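Local coordinates for LPXTG cell wall surface protein (Streptococcus gordonii, PDB 4IGB), which probably serves as a cell-wall-linked surface adhesin of this streptococcus, here represented by its N-terminal N1 and N2 domains, at residues Q297-K302 and T383-K388. Residues are numbered along the deposited sequence; the frame is centred on the assembly and turned at random.
Sequences QDVTYK and TATNKK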
ATOM      1  N   GLN D 297     -34.226 -30.097   2.015  1.00 40.94           N
ATOM      2  CA  GLN D 297     -34.397 -29.218   0.860  1.00 38.58           C
ATOM      3  C   GLN D 297     -33.047 -28.810   0.258  1.00 37.54           C
ATOM      4  O   GLN D 297     -32.233 -28.146   0.908  1.00 36.84           O
ATOM      5  CB  GLN D 297     -35.200 -27.969   1.244  1.00 36.54           C
ATOM      6  CG  GLN D 297     -36.560 -28.263   1.869  1.00 46.64           C
ATOM      7  CD  GLN D 297     -37.395 -29.215   1.029  1.00 55.55           C
ATOM      8  OE1 GLN D 297     -37.745 -28.913  -0.116  1.00 45.14           O
ATOM      9  NE2 GLN D 297     -37.709 -30.381   1.593  1.00 58.48           N
ATOM     10  N   ASP D 298     -32.815 -29.212  -0.986  1.00 35.06           N
ATOM     11  CA  ASP D 298     -31.581 -28.854  -1.677  1.00 38.03           C
ATOM     12  C   ASP D 298     -31.383 -27.341  -1.788  1.00 30.57           C
ATOM     13  O   ASP D 298     -32.312 -26.602  -2.094  1.00 38.88           O
ATOM     14  CB  ASP D 298     -31.528 -29.505  -3.059  1.00 39.09           C
ATOM     15  CG  ASP D 298     -31.480 -31.021  -2.984  1.00 51.26           C
ATOM     16  OD1 ASP D 298     -31.129 -31.551  -1.900  1.00 52.29           O
ATOM     17  OD2 ASP D 298     -31.788 -31.679  -4.004  1.00 55.25           O
ATOM     18  N   VAL D 299     -30.162 -26.899  -1.514  1.00 33.46           N
ATOM     19  CA  VAL D 299     -29.760 -25.505  -1.651  1.00 30.21           C
ATOM     20  C   VAL D 299     -28.395 -25.502  -2.326  1.00 27.68           C
ATOM     21  O   VAL D 299     -27.404 -25.934  -1.747  1.00 34.88           O
ATOM     22  CB  VAL D 299     -29.629 -24.811  -0.278  1.00 33.93           C
ATOM     23  CG1 VAL D 299     -29.024 -23.428  -0.434  1.00 30.87           C
ATOM     24  CG2 VAL D 299     -30.982 -24.760   0.442  1.00 35.72           C
ATOM     25  N   THR D 300     -28.337 -25.032  -3.561  1.00 28.55           N
ATOM     26  CA  THR D 300     -27.092 -25.085  -4.304  1.00 24.09           C
ATOM     27  C   THR D 300     -26.470 -23.691  -4.483  1.00 33.99           C
ATOM     28  O   THR D 300     -27.143 -22.741  -4.903  1.00 31.88           O
ATOM     29  CB  THR D 300     -27.306 -25.770  -5.677  1.00 39.56           C
ATOM     30  OG1 THR D 300     -27.902 -27.066  -5.483  1.00 34.52           O
ATOM     31  CG2 THR D 300     -25.982 -25.907  -6.429  1.00 27.44           C
ATOM     32  N   TYR D 301     -25.185 -23.579  -4.162  1.00 27.77           N
ATOM     33  CA  TYR D 301     -24.464 -22.321  -4.302  1.00 23.09           C
ATOM     34  C   TYR D 301     -23.486 -22.371  -5.458  1.00 31.81           C
ATOM     35  O   TYR D 301     -22.688 -23.302  -5.571  1.00 30.19           O
ATOM     36  CB  TYR D 301     -23.687 -21.991  -3.034  1.00 26.53           C
ATOM     37  CG  TYR D 301     -24.541 -21.690  -1.837  1.00 27.20           C
ATOM     38  CD1 TYR D 301     -25.126 -20.441  -1.670  1.00 26.27           C
ATOM     39  CD2 TYR D 301     -24.749 -22.652  -0.854  1.00 34.55           C
ATOM     40  CE1 TYR D 301     -25.900 -20.155  -0.557  1.00 24.80           C
ATOM     41  CE2 TYR D 301     -25.520 -22.380   0.265  1.00 27.78           C
ATOM     42  CZ  TYR D 301     -26.096 -21.133   0.409  1.00 26.91           C
ATOM     43  OH  TYR D 301     -26.869 -20.868   1.519  1.00 25.52           O
ATOM     44  N   LYS D 302     -23.545 -21.363  -6.317  1.00 25.57           N
ATOM     45  CA  LYS D 302     -22.586 -21.255  -7.400  1.00 25.43           C
ATOM     46  C   LYS D 302     -21.765 -20.006  -7.137  1.00 29.10           C
ATOM     47  O   LYS D 302     -22.312 -18.908  -7.012  1.00 33.26           O
ATOM     48  CB  LYS D 302     -23.299 -21.177  -8.750  1.00 26.17           C
ATOM     49  CG  LYS D 302     -22.377 -21.161  -9.960  1.00 27.10           C
ATOM     50  CD  LYS D 302     -23.200 -21.197 -11.241  1.00 35.26           C
ATOM     51  CE  LYS D 302     -22.367 -20.846 -12.459  1.00 48.24           C
ATOM     52  NZ  LYS D 302     -23.173 -20.959 -13.712  1.00 50.58           N
ATOM     53  N   THR D 383     -25.724 -28.514  -1.135  1.00 28.10           N
ATOM     54  CA  THR D 383     -26.078 -28.561   0.276  1.00 38.71           C
ATOM     55  C   THR D 383     -27.562 -28.910   0.413  1.00 40.36           C
ATOM     56  O   THR D 383     -28.330 -28.794  -0.545  1.00 36.84           O
ATOM     57  CB  THR D 383     -25.768 -27.216   0.981  1.00 30.95           C
ATOM     58  OG1 THR D 383     -25.399 -27.460   2.340  1.00 43.96           O
ATOM     59  CG2 THR D 383     -26.969 -26.294   0.961  1.00 24.06           C
ATOM     60  N   ALA D 384     -27.961 -29.363   1.596  1.00 38.11           N
ATOM     61  CA  ALA D 384     -29.374 -29.616   1.866  1.00 34.90           C
ATOM     62  C   ALA D 384     -29.694 -29.237   3.298  1.00 37.35           C
ATOM     63  O   ALA D 384     -28.873 -29.425   4.195  1.00 44.44           O
ATOM     64  CB  ALA D 384     -29.731 -31.078   1.604  1.00 36.61           C
ATOM     65  N   THR D 385     -30.881 -28.682   3.504  1.00 35.22           N
ATOM     66  CA  THR D 385     -31.329 -28.339   4.844  1.00 39.33           C
ATOM     67  C   THR D 385     -31.467 -29.587   5.703  1.00 42.38           C
ATOM     68  O   THR D 385     -31.821 -30.665   5.216  1.00 42.47           O
ATOM     69  CB  THR D 385     -32.683 -27.614   4.832  1.00 37.05           C
ATOM     70  OG1 THR D 385     -33.682 -28.476   4.268  1.00 40.42           O
ATOM     71  CG2 THR D 385     -32.586 -26.307   4.035  1.00 23.22           C
ATOM     72  N   ASN D 386     -31.177 -29.420   6.987  1.00 36.71           N
ATOM     73  CA  ASN D 386     -31.317 -30.479   7.970  1.00 40.54           C
ATOM     74  C   ASN D 386     -32.534 -30.183   8.841  1.00 47.36           C
ATOM     75  O   ASN D 386     -33.243 -29.198   8.611  1.00 48.63           O
ATOM     76  CB  ASN D 386     -30.046 -30.557   8.819  1.00 34.29           C
ATOM     77  CG  ASN D 386     -29.561 -29.185   9.258  1.00 35.70           C
ATOM     78  OD1 ASN D 386     -30.365 -28.327   9.621  1.00 41.04           O
ATOM     79  ND2 ASN D 386     -28.250 -28.962   9.195  1.00 33.84           N
ATOM     80  N   LYS D 387     -32.777 -31.030   9.834  1.00 55.35           N
ATOM     81  CA  LYS D 387     -33.910 -30.854  10.741  1.00 68.77           C
ATOM     82  C   LYS D 387     -33.918 -29.478  11.416  1.00 47.55           C
ATOM     83  O   LYS D 387     -34.964 -28.995  11.843  1.00 61.26           O
ATOM     84  CB  LYS D 387     -33.919 -31.969  11.795  1.00 79.18           C
ATOM     85  CG  LYS D 387     -34.716 -31.660  13.061  1.00 83.93           C
ATOM     86  CD  LYS D 387     -36.220 -31.768  12.842  1.00 85.98           C
ATOM     87  CE  LYS D 387     -36.975 -31.380  14.108  1.00 81.41           C
ATOM     88  NZ  LYS D 387     -38.442 -31.617  14.003  1.00 84.41           N
ATOM     89  N   LYS D 388     -32.751 -28.849  11.504  1.00 36.72           N
ATOM     90  CA  LYS D 388     -32.612 -27.578  12.218  1.00 59.47           C
ATOM     91  C   LYS D 388     -33.267 -26.380  11.517  1.00 68.75           C
ATOM     92  O   LYS D 388     -33.198 -25.260  12.022  1.00 49.00           O
ATOM     93  CB  LYS D 388     -31.138 -27.270  12.489  1.00 59.40           C
ATOM     94  CG  LYS D 388     -30.427 -28.319  13.327  1.00 67.89           C
ATOM     95  CD  LYS D 388     -28.929 -28.054  13.379  1.00 84.11           C
ATOM     96  CE  LYS D 388     -28.173 -29.252  13.937  1.00 89.26           C
ATOM     97  NZ  LYS D 388     -26.713 -29.171  13.644  1.00 85.63           N
TER
HETATM   98  O   HOH W   1     -27.772 -28.917  -3.557  1.00 40.97           O
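Val299 and Thr383 form a hydrogen-bonded antiparallel pair that shows how a strand end can be tight on one face and open on the other. The amide of Val299 gives a nearly straight bond to Thr383 O (2.8 Å, 176°), and the return bond from Thr383 N to Val299 O is weak, the position of that oxygen being less certain. Their side chains lie alongside on the buried face, where Thr383 CG2 meets Val299 CB; the modelled 3.3 Å is shorter than usual and its exact value is doubtful. Two residues along, the side chain of Thr385 joins in: a chi1 of 62° sets OG1 between its own N and C, where it, rather than a carbonyl, receives the amide of Gln297 (N to OG1 2.8 Å), while Thr385 N returns a bond to Gln297 O. The same hydroxyl is also hydrogen-bonded to Lys294 O, tying it to the connection between strands 283-291 and 298-305. The other face is looser. There Asp298 OD1 merely touches Ala384 CB at 3.8 Å, and a water donates to Thr383 O while hydrogen-bonded to Thr300 OG1. Within the N2 domain, strand 298-305 runs between 283-291 and 377-385, and Leu331 of strand 331-339 packs against Val299, Tyr301, Thr383 and Thr385.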